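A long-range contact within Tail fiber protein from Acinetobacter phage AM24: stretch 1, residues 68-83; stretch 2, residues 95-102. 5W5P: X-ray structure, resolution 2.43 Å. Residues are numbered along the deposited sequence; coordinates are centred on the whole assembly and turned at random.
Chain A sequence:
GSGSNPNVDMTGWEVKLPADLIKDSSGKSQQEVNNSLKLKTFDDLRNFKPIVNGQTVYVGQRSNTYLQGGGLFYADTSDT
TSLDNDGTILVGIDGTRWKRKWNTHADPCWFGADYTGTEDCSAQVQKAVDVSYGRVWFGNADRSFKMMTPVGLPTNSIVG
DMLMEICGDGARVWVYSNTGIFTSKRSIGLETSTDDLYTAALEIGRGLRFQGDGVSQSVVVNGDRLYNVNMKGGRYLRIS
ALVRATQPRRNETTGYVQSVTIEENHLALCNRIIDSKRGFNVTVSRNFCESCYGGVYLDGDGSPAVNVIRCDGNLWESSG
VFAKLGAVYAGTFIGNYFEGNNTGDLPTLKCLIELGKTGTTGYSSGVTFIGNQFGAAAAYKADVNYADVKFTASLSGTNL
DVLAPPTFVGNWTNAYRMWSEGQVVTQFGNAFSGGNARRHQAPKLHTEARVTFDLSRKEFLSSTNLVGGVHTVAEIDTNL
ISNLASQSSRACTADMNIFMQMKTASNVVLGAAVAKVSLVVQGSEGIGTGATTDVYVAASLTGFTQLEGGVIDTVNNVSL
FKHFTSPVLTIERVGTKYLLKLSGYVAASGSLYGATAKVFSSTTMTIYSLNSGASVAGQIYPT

Stretch 1 68-83: QGGGLFYADTSDTTSL
Stretch 2 95-102: GTRWKRKW

Strands running through Phe73-Ala75 and Trp98-Arg100 pair antiparallel; their N-to-C directions differ by 142° and the axes approach to 4.4 Å. Phe73 faces Arg100 (CA-CA 4.3 Å) and Ala75 faces Trp98 (CA-CA 4.7 Å) as non-hydrogen-bonded pairs. Between them, the hydrogen-bonded pair Tyr74-Lys99 (CA-CA 5.5 Å) closes its ring through Tyr74 N to Lys99 O (3.0 Å) and Lys99 N to Tyr74 O (3.1 Å). Lys101 N to Leu72 O (2.9 Å) and Asp76 N to Arg97 O (3.0 Å) extend the ladder, and a water accepts from Leu72 N and donates to Lys101 O.

Charge pairing gathers beside the type I turn Asp76-Asp79. Lys99 (m, t, t, t) extends NZ to within 2.6 Å of both Asp76 OD2 and Asp79 OD2, two salt bridges; both aspartates have chi1 t (Asp76 -167°, Asp79 -163°).

Guanidinium groups serve backbone carbonyls. Arg97 NE donates to Ser82 O (2.7 Å), near the guanidinium plane. Arg100 (t, t, m, chi4 -88°) donates from NH2 to Gly69 O (2.9 Å) and from NH1 to Gly70 O (3.0 Å); an ideal CB on Gly71 would clash with NH1.

Ring contacts occupy the face shared by Phe73, Ala75, Trp98 and Arg100: Ala75 CB lies 3.9 Å from the centroid of the Trp98 six-membered ring, 17° off its normal, a CH-pi contact, while Phe73 CZ lies over one face of the Arg100 guanidinium.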

# COMPACT_ATOMS: atom_id res chain seq x y z
N GLN A 68 13.73 42.85 -5.79
CA GLN A 68 12.76 42.16 -4.95
C GLN A 68 12.72 42.80 -3.57
O GLN A 68 13.40 43.80 -3.30
CB GLN A 68 13.09 40.66 -4.87
CG GLN A 68 12.92 39.93 -6.19
CD GLN A 68 11.49 39.93 -6.68
OE1 GLN A 68 10.57 39.57 -5.94
NE2 GLN A 68 11.28 40.36 -7.92
N GLY A 69 11.89 42.24 -2.69
CA GLY A 69 11.79 42.69 -1.32
C GLY A 69 10.78 43.80 -1.06
O GLY A 69 10.63 44.22 0.09
N GLY A 70 10.10 44.29 -2.09
CA GLY A 70 9.11 45.32 -1.90
C GLY A 70 7.89 44.84 -1.14
O GLY A 70 7.70 43.65 -0.88
N GLY A 71 7.04 45.79 -0.78
CA GLY A 71 5.81 45.48 -0.09
C GLY A 71 5.28 46.69 0.64
O GLY A 71 5.80 47.80 0.52
N LEU A 72 4.23 46.46 1.42
CA LEU A 72 3.59 47.50 2.21
C LEU A 72 4.21 47.57 3.60
O LEU A 72 4.51 46.55 4.21
CB LEU A 72 2.08 47.24 2.33
CG LEU A 72 1.24 47.25 1.05
CD1 LEU A 72 -0.05 46.48 1.27
CD2 LEU A 72 0.94 48.68 0.61
N PHE A 73 4.39 48.80 4.09
CA PHE A 73 4.93 49.05 5.41
C PHE A 73 4.06 50.09 6.11
O PHE A 73 3.68 51.10 5.50
CB PHE A 73 6.38 49.55 5.34
CG PHE A 73 7.37 48.50 4.90
CD1 PHE A 73 7.59 48.25 3.56
CD2 PHE A 73 8.06 47.75 5.84
CE1 PHE A 73 8.49 47.28 3.15
CE2 PHE A 73 8.96 46.77 5.44
CZ PHE A 73 9.18 46.54 4.10
N TYR A 74 3.73 49.84 7.37
CA TYR A 74 2.94 50.78 8.16
C TYR A 74 3.78 51.33 9.30
O TYR A 74 4.59 50.61 9.89
CB TYR A 74 1.65 50.14 8.69
CG TYR A 74 1.82 49.23 9.89
CD1 TYR A 74 2.22 47.91 9.73
CD2 TYR A 74 1.57 49.69 11.18
CE1 TYR A 74 2.38 47.06 10.82
CE2 TYR A 74 1.72 48.86 12.27
CZ TYR A 74 2.12 47.54 12.09
OH TYR A 74 2.27 46.71 13.17
N ALA A 75 3.58 52.61 9.60
CA ALA A 75 4.33 53.29 10.66
C ALA A 75 3.69 52.93 12.00
O ALA A 75 2.63 53.45 12.35
CB ALA A 75 4.35 54.79 10.43
N ASP A 76 4.34 52.04 12.75
CA ASP A 76 3.86 51.63 14.07
C ASP A 76 4.26 52.70 15.07
O ASP A 76 5.37 52.69 15.62
CB ASP A 76 4.43 50.27 14.44
CG ASP A 76 3.74 49.65 15.63
OD1 ASP A 76 2.81 50.29 16.18
OD2 ASP A 76 4.12 48.54 16.03
N THR A 77 3.34 53.64 15.32
CA THR A 77 3.63 54.77 16.20
C THR A 77 3.82 54.33 17.65
O THR A 77 4.49 55.05 18.41
CB THR A 77 2.50 55.81 16.13
OG1 THR A 77 2.03 55.92 14.78
CG2 THR A 77 3.00 57.16 16.60
N SER A 78 3.28 53.18 18.04
CA SER A 78 3.44 52.69 19.41
C SER A 78 4.81 52.08 19.67
O SER A 78 5.18 51.91 20.83
CB SER A 78 2.35 51.66 19.72
OG SER A 78 2.45 50.53 18.86
N ASP A 79 5.56 51.74 18.62
CA ASP A 79 6.86 51.09 18.76
C ASP A 79 7.97 52.12 18.60
O ASP A 79 8.11 52.73 17.53
CB ASP A 79 7.02 49.97 17.73
CG ASP A 79 8.15 49.00 18.09
OD1 ASP A 79 9.13 49.43 18.73
OD2 ASP A 79 8.05 47.81 17.72
N THR A 80 8.76 52.30 19.66
CA THR A 80 9.91 53.19 19.65
C THR A 80 11.20 52.48 20.03
O THR A 80 12.21 53.15 20.28
CB THR A 80 9.67 54.37 20.60
OG1 THR A 80 9.16 53.88 21.84
CG2 THR A 80 8.67 55.35 20.00
N THR A 81 11.19 51.15 20.09
CA THR A 81 12.34 50.40 20.58
C THR A 81 12.79 49.26 19.67
O THR A 81 13.94 48.84 19.78
CB THR A 81 12.05 49.82 21.97
OG1 THR A 81 10.74 49.22 21.97
CG2 THR A 81 12.09 50.92 23.02
N SER A 82 11.93 48.76 18.78
CA SER A 82 12.29 47.61 17.95
C SER A 82 13.48 47.95 17.06
O SER A 82 13.60 49.06 16.54
CB SER A 82 11.10 47.18 17.09
OG SER A 82 10.11 46.53 17.88
N LEU A 83 14.36 46.97 16.88
CA LEU A 83 15.56 47.15 16.08
C LEU A 83 15.29 46.86 14.61
O LEU A 83 14.40 46.07 14.26
CB LEU A 83 16.70 46.26 16.59
CG LEU A 83 17.08 46.43 18.06
CD1 LEU A 83 18.33 45.61 18.39
CD2 LEU A 83 17.29 47.89 18.42
N GLY A 95 13.36 57.76 13.54
CA GLY A 95 13.02 56.80 14.57
C GLY A 95 11.75 56.01 14.33
O GLY A 95 11.42 55.14 15.15
N THR A 96 11.03 56.29 13.25
CA THR A 96 9.80 55.58 12.95
C THR A 96 10.08 54.11 12.68
O THR A 96 10.93 53.78 11.84
CB THR A 96 9.09 56.21 11.75
OG1 THR A 96 8.65 57.53 12.09
CG2 THR A 96 7.89 55.37 11.34
N ARG A 97 9.37 53.23 13.38
CA ARG A 97 9.46 51.79 13.14
C ARG A 97 8.45 51.43 12.06
O ARG A 97 7.24 51.38 12.32
CB ARG A 97 9.22 51.00 14.42
CG ARG A 97 10.50 50.61 15.12
CD ARG A 97 11.00 51.75 16.00
NE ARG A 97 12.32 51.47 16.56
CZ ARG A 97 13.16 52.40 16.98
NH1 ARG A 97 12.84 53.68 16.90
NH2 ARG A 97 14.34 52.05 17.49
N TRP A 98 8.94 51.18 10.85
CA TRP A 98 8.13 50.68 9.75
C TRP A 98 8.10 49.15 9.80
O TRP A 98 9.15 48.50 9.89
CB TRP A 98 8.69 51.15 8.41
CG TRP A 98 8.63 52.65 8.20
CD1 TRP A 98 9.63 53.56 8.44
CD2 TRP A 98 7.51 53.41 7.72
NE1 TRP A 98 9.19 54.82 8.13
CE2 TRP A 98 7.90 54.76 7.69
CE3 TRP A 98 6.22 53.07 7.31
CZ2 TRP A 98 7.04 55.77 7.27
CZ3 TRP A 98 5.37 54.08 6.89
CH2 TRP A 98 5.78 55.41 6.87
N LYS A 99 6.90 48.58 9.76
CA LYS A 99 6.73 47.14 9.82
C LYS A 99 5.99 46.66 8.58
O LYS A 99 4.96 47.23 8.19
CB LYS A 99 5.98 46.71 11.09
CG LYS A 99 6.57 47.33 12.33
CD LYS A 99 5.92 46.88 13.61
CE LYS A 99 6.92 47.01 14.76
NZ LYS A 99 6.22 47.07 16.07
N ARG A 100 6.52 45.61 7.96
CA ARG A 100 5.92 45.05 6.76
C ARG A 100 4.58 44.42 7.08
O ARG A 100 4.42 43.74 8.10
CB ARG A 100 6.86 44.02 6.13
CG ARG A 100 6.33 43.34 4.89
CD ARG A 100 7.24 42.18 4.47
NE ARG A 100 8.61 42.62 4.18
CZ ARG A 100 9.02 43.05 3.00
NH1 ARG A 100 8.17 43.10 1.98
NH2 ARG A 100 10.28 43.42 2.82
N LYS A 101 3.60 44.65 6.21
CA LYS A 101 2.29 44.01 6.31
C LYS A 101 2.39 42.66 5.61
O LYS A 101 2.57 42.60 4.39
CB LYS A 101 1.21 44.88 5.67
CG LYS A 101 1.11 46.30 6.23
CD LYS A 101 -0.09 46.45 7.14
CE LYS A 101 -0.72 47.83 7.01
NZ LYS A 101 -1.97 47.92 7.81
N TRP A 102 2.27 41.58 6.38
CA TRP A 102 2.30 40.24 5.82
C TRP A 102 1.60 39.29 6.77
O TRP A 102 1.83 39.34 7.99
CB TRP A 102 3.74 39.78 5.54
CG TRP A 102 4.60 39.63 6.77
CD1 TRP A 102 5.15 40.64 7.51
CD2 TRP A 102 5.02 38.41 7.38
NE1 TRP A 102 5.88 40.11 8.55
CE2 TRP A 102 5.82 38.75 8.49
CE3 TRP A 102 4.81 37.06 7.10
CZ2 TRP A 102 6.40 37.79 9.32
CZ3 TRP A 102 5.38 36.11 7.92
CH2 TRP A 102 6.17 36.48 9.02
O HOH W 1 3.47 43.72 1.63